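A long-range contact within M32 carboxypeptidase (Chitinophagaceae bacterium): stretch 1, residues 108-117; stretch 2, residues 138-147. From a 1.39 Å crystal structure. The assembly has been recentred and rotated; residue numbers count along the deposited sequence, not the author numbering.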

# COMPACT_ATOMS: atom_id res chain seq x y z
N GLU A 108 12.88 -3.68 -24.26
CA GLU A 108 12.21 -4.98 -24.23
C GLU A 108 11.17 -5.04 -23.11
O GLU A 108 10.05 -5.54 -23.32
CB GLU A 108 13.23 -6.10 -24.07
CG GLU A 108 14.07 -6.33 -25.31
CD GLU A 108 15.31 -7.13 -25.02
OE1 GLU A 108 15.56 -7.44 -23.84
OE2 GLU A 108 16.05 -7.46 -25.98
N ILE A 109 11.52 -4.54 -21.92
CA ILE A 109 10.57 -4.51 -20.81
C ILE A 109 9.36 -3.65 -21.15
O ILE A 109 8.22 -4.01 -20.86
CB ILE A 109 11.27 -4.05 -19.51
CG1 ILE A 109 12.27 -5.11 -19.03
CG2 ILE A 109 10.24 -3.73 -18.42
CD1 ILE A 109 12.97 -4.77 -17.73
N SER A 110 9.59 -2.50 -21.80
CA SER A 110 8.47 -1.64 -22.18
C SER A 110 7.54 -2.35 -23.18
O SER A 110 6.31 -2.32 -23.03
CB SER A 110 8.99 -0.31 -22.74
OG SER A 110 7.93 0.53 -23.14
N GLU A 111 8.13 -2.98 -24.20
CA GLU A 111 7.32 -3.67 -25.20
C GLU A 111 6.53 -4.81 -24.57
O GLU A 111 5.33 -4.98 -24.84
CB GLU A 111 8.23 -4.22 -26.31
CG GLU A 111 9.06 -3.18 -27.06
CD GLU A 111 10.24 -3.80 -27.81
OE1 GLU A 111 10.33 -5.05 -27.88
OE2 GLU A 111 11.10 -3.04 -28.32
N ALA A 112 7.19 -5.59 -23.71
CA ALA A 112 6.52 -6.72 -23.07
C ALA A 112 5.44 -6.26 -22.11
O ALA A 112 4.42 -6.95 -21.95
CB ALA A 112 7.55 -7.60 -22.35
N THR A 113 5.61 -5.10 -21.48
CA THR A 113 4.54 -4.58 -20.62
C THR A 113 3.33 -4.17 -21.45
O THR A 113 2.19 -4.45 -21.06
CB THR A 113 5.06 -3.43 -19.76
OG1 THR A 113 6.23 -3.85 -19.04
CG2 THR A 113 4.00 -3.00 -18.76
N ASN A 114 3.54 -3.51 -22.59
CA ASN A 114 2.41 -3.20 -23.47
C ASN A 114 1.67 -4.47 -23.87
O ASN A 114 0.42 -4.55 -23.80
CB ASN A 114 2.92 -2.48 -24.73
CG ASN A 114 3.46 -1.10 -24.43
OD1 ASN A 114 3.21 -0.53 -23.37
ND2 ASN A 114 4.22 -0.55 -25.38
N GLN A 115 2.42 -5.48 -24.30
CA GLN A 115 1.81 -6.73 -24.75
C GLN A 115 1.06 -7.41 -23.61
O GLN A 115 -0.04 -7.94 -23.82
CB GLN A 115 2.87 -7.64 -25.35
CG GLN A 115 3.61 -6.98 -26.50
CD GLN A 115 4.90 -7.68 -26.89
OE1 GLN A 115 5.54 -8.33 -26.06
NE2 GLN A 115 5.29 -7.54 -28.15
N ALA A 116 1.62 -7.38 -22.40
CA ALA A 116 0.96 -7.99 -21.25
C ALA A 116 -0.32 -7.25 -20.89
O ALA A 116 -1.31 -7.88 -20.50
CB ALA A 116 1.92 -8.05 -20.06
N TYR A 117 -0.33 -5.92 -21.01
CA TYR A 117 -1.55 -5.16 -20.76
C TYR A 117 -2.67 -5.61 -21.69
O TYR A 117 -3.78 -5.95 -21.25
CB TYR A 117 -1.23 -3.67 -20.95
CG TYR A 117 -2.42 -2.74 -21.08
CD1 TYR A 117 -3.09 -2.27 -19.96
CD2 TYR A 117 -2.84 -2.29 -22.33
CE1 TYR A 117 -4.16 -1.40 -20.08
CE2 TYR A 117 -3.91 -1.43 -22.46
CZ TYR A 117 -4.57 -0.98 -21.33
OH TYR A 117 -5.63 -0.12 -21.45
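Stretch 2 138-147: RMVELKRKET

Stretch 2 is helical throughout, with phi between -54° and -68° and psi between -34° and -47°, and successive i to i+4 backbone hydrogen bonds of 2.9 to 3.1 Å run from Leu142 N to Arg138 O through Thr147 N to Lys143 O. It is a segment of a longer helix, as is stretch 1. The two N-to-C directions make an angle of 153°, so stretch 2 runs roughly antiparallel to stretch 1, with a signed crossing angle of -153° and a closest axis approach of 9.7 Å. The register follows from the nearest alpha carbons: Ala112 CA lies 6.0 Å from Met139 CA, and Ile109 CA lies 6.5 Å from Leu142 CA. Moving back three residues on one helix therefore moves forward three on the other. The two stretches together bury 439 Å², and no hydrogen bond crosses between them; the contact is one of packing.

Leu142 is central to it. Its CA-to-CB bond points toward stretch 1, and chi1 of -72° (m) with chi2 of 173° (t) places Leu142 CD1 3.4 Å from Glu108 O. Glu108 O already accepts the backbone hydrogen bond from Ala112 N at 2.9 Å, so the methyl packs against a turn of helix whose polar atom is satisfied. Ala112, itself directed toward stretch 2, has only a methyl group here, and Leu142 CD1 lies 3.5 Å from Ala112 CB. Ile109 flanks the same residue: its CB points sideways, but the m,t rotamer carries the end of the side chain nearer, with Ile109 CG1 4.2 Å from Leu142 CB and Ile109 CD1 3.9 Å from Glu146 OE1.

Met139 also starts sideways and is brought in by its torsions. With chi1 at 180° (t), chi2 at 63° (p) and chi3 at 73° (p), the chain bends so that Met139 CE lies 3.5 Å from Thr113 OG1, 4.0 Å from Ala112 O and 4.2 Å from Ala116 CB. Thr113 keeps chi1 at -54° (m), which directs Thr113 OG1 back along its own helix to donate a hydrogen bond of 2.7 Å to Ile109 O; the methionine methyl thus meets a hydroxyl already engaged.

The CA-to-CB bond of Arg138 points toward stretch 1; chi1 is t and chi2 p (55°), and the chain then extends through chi3 of 167° and chi4 of 173°. The closest pairs are Arg138 CG to Ala112 CB at 3.8 Å and Arg138 NH2 to Glu108 CG at 3.9 Å. Glu108 OE1 lies 3.7 Å from Leu142 CD2 but stays 4.6 Å from Arg138 NH2, and no salt bridge joins the two charged residues.

Farther along stretch 2, Glu146 is extended (chi1 -169°, chi2 175°). Lys143 has chi1 -76° (m), chi2 -77° (m), an off-rotamer chi3 of 148° and chi4 172° (t), which put Lys143 NZ 3.0 Å from Glu146 OE1 in a salt bridge. That bridge lies within stretch 2, and Lys143 NZ and Glu146 OE2 bond further elsewhere in the structure, while Ile109 packs beside the Glu146 carboxylate.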

# COMPACT_ATOMS: atom_id res chain seq x y z
N ARG A 138 6.83 -14.14 -21.37
CA ARG A 138 7.79 -13.13 -21.81
C ARG A 138 8.18 -12.19 -20.66
O ARG A 138 9.37 -11.92 -20.43
CB ARG A 138 7.18 -12.36 -22.99
CG ARG A 138 8.00 -11.18 -23.49
CD ARG A 138 9.41 -11.57 -23.87
NE ARG A 138 10.07 -10.51 -24.63
CZ ARG A 138 11.35 -10.51 -24.98
NH1 ARG A 138 12.13 -11.52 -24.64
NH2 ARG A 138 11.85 -9.49 -25.67
N MET A 139 7.17 -11.70 -19.92
CA MET A 139 7.42 -10.83 -18.78
C MET A 139 8.35 -11.49 -17.77
O MET A 139 9.32 -10.88 -17.29
CB MET A 139 6.10 -10.46 -18.11
CG MET A 139 6.25 -9.55 -16.88
SD MET A 139 6.96 -7.94 -17.31
CE MET A 139 5.57 -7.19 -18.13
N VAL A 140 8.08 -12.76 -17.43
CA VAL A 140 8.89 -13.45 -16.43
C VAL A 140 10.33 -13.62 -16.91
O VAL A 140 11.27 -13.45 -16.13
CB VAL A 140 8.23 -14.80 -16.06
CG1 VAL A 140 9.19 -15.68 -15.25
CG2 VAL A 140 6.95 -14.55 -15.28
N GLU A 141 10.51 -13.99 -18.19
CA GLU A 141 11.86 -14.09 -18.73
C GLU A 141 12.62 -12.77 -18.58
O GLU A 141 13.78 -12.75 -18.13
CB GLU A 141 11.80 -14.48 -20.21
CG GLU A 141 11.16 -15.82 -20.51
CD GLU A 141 11.39 -16.27 -21.95
OE1 GLU A 141 11.89 -15.45 -22.76
OE2 GLU A 141 11.05 -17.43 -22.27
N LEU A 142 11.97 -11.67 -18.93
CA LEU A 142 12.64 -10.37 -18.84
C LEU A 142 12.93 -10.01 -17.38
O LEU A 142 13.97 -9.42 -17.08
CB LEU A 142 11.83 -9.30 -19.55
CG LEU A 142 11.86 -9.42 -21.09
CD1 LEU A 142 10.91 -8.43 -21.76
CD2 LEU A 142 13.28 -9.22 -21.58
N LYS A 143 12.04 -10.41 -16.47
CA LYS A 143 12.26 -10.08 -15.06
C LYS A 143 13.45 -10.85 -14.50
O LYS A 143 14.20 -10.32 -13.67
CB LYS A 143 10.99 -10.39 -14.26
CG LYS A 143 9.90 -9.36 -14.44
CD LYS A 143 10.22 -8.11 -13.63
CE LYS A 143 9.70 -6.86 -14.30
NZ LYS A 143 9.88 -5.73 -13.35
N ARG A 144 13.65 -12.09 -14.95
CA ARG A 144 14.84 -12.82 -14.53
C ARG A 144 16.12 -12.16 -15.06
O ARG A 144 17.10 -11.97 -14.31
CB ARG A 144 14.74 -14.29 -14.93
CG ARG A 144 13.40 -14.91 -14.48
CD ARG A 144 13.31 -16.38 -14.84
NE ARG A 144 14.43 -17.12 -14.28
CZ ARG A 144 14.75 -18.36 -14.64
NH1 ARG A 144 14.02 -18.99 -15.55
NH2 ARG A 144 15.79 -18.96 -14.09
N LYS A 145 16.10 -11.75 -16.34
CA LYS A 145 17.21 -10.94 -16.85
C LYS A 145 17.45 -9.71 -15.97
O LYS A 145 18.60 -9.38 -15.64
CB LYS A 145 16.95 -10.52 -18.30
CG LYS A 145 17.39 -11.53 -19.34
CD LYS A 145 18.90 -11.49 -19.56
CE LYS A 145 19.36 -12.52 -20.59
NZ LYS A 145 18.59 -12.44 -21.87
N GLU A 146 16.37 -9.05 -15.56
CA GLU A 146 16.49 -7.87 -14.72
C GLU A 146 17.13 -8.20 -13.38
O GLU A 146 17.90 -7.39 -12.84
CB GLU A 146 15.10 -7.25 -14.52
CG GLU A 146 15.12 -5.86 -13.89
CD GLU A 146 13.76 -5.25 -13.82
OE1 GLU A 146 12.76 -5.98 -14.01
OE2 GLU A 146 13.67 -4.03 -13.58
N THR A 147 16.81 -9.36 -12.80
CA THR A 147 17.48 -9.73 -11.56
C THR A 147 18.99 -9.82 -11.76
O THR A 147 19.77 -9.38 -10.90
CB THR A 147 16.95 -11.04 -10.96
OG1 THR A 147 17.45 -12.17 -11.70
CG2 THR A 147 15.44 -11.07 -10.91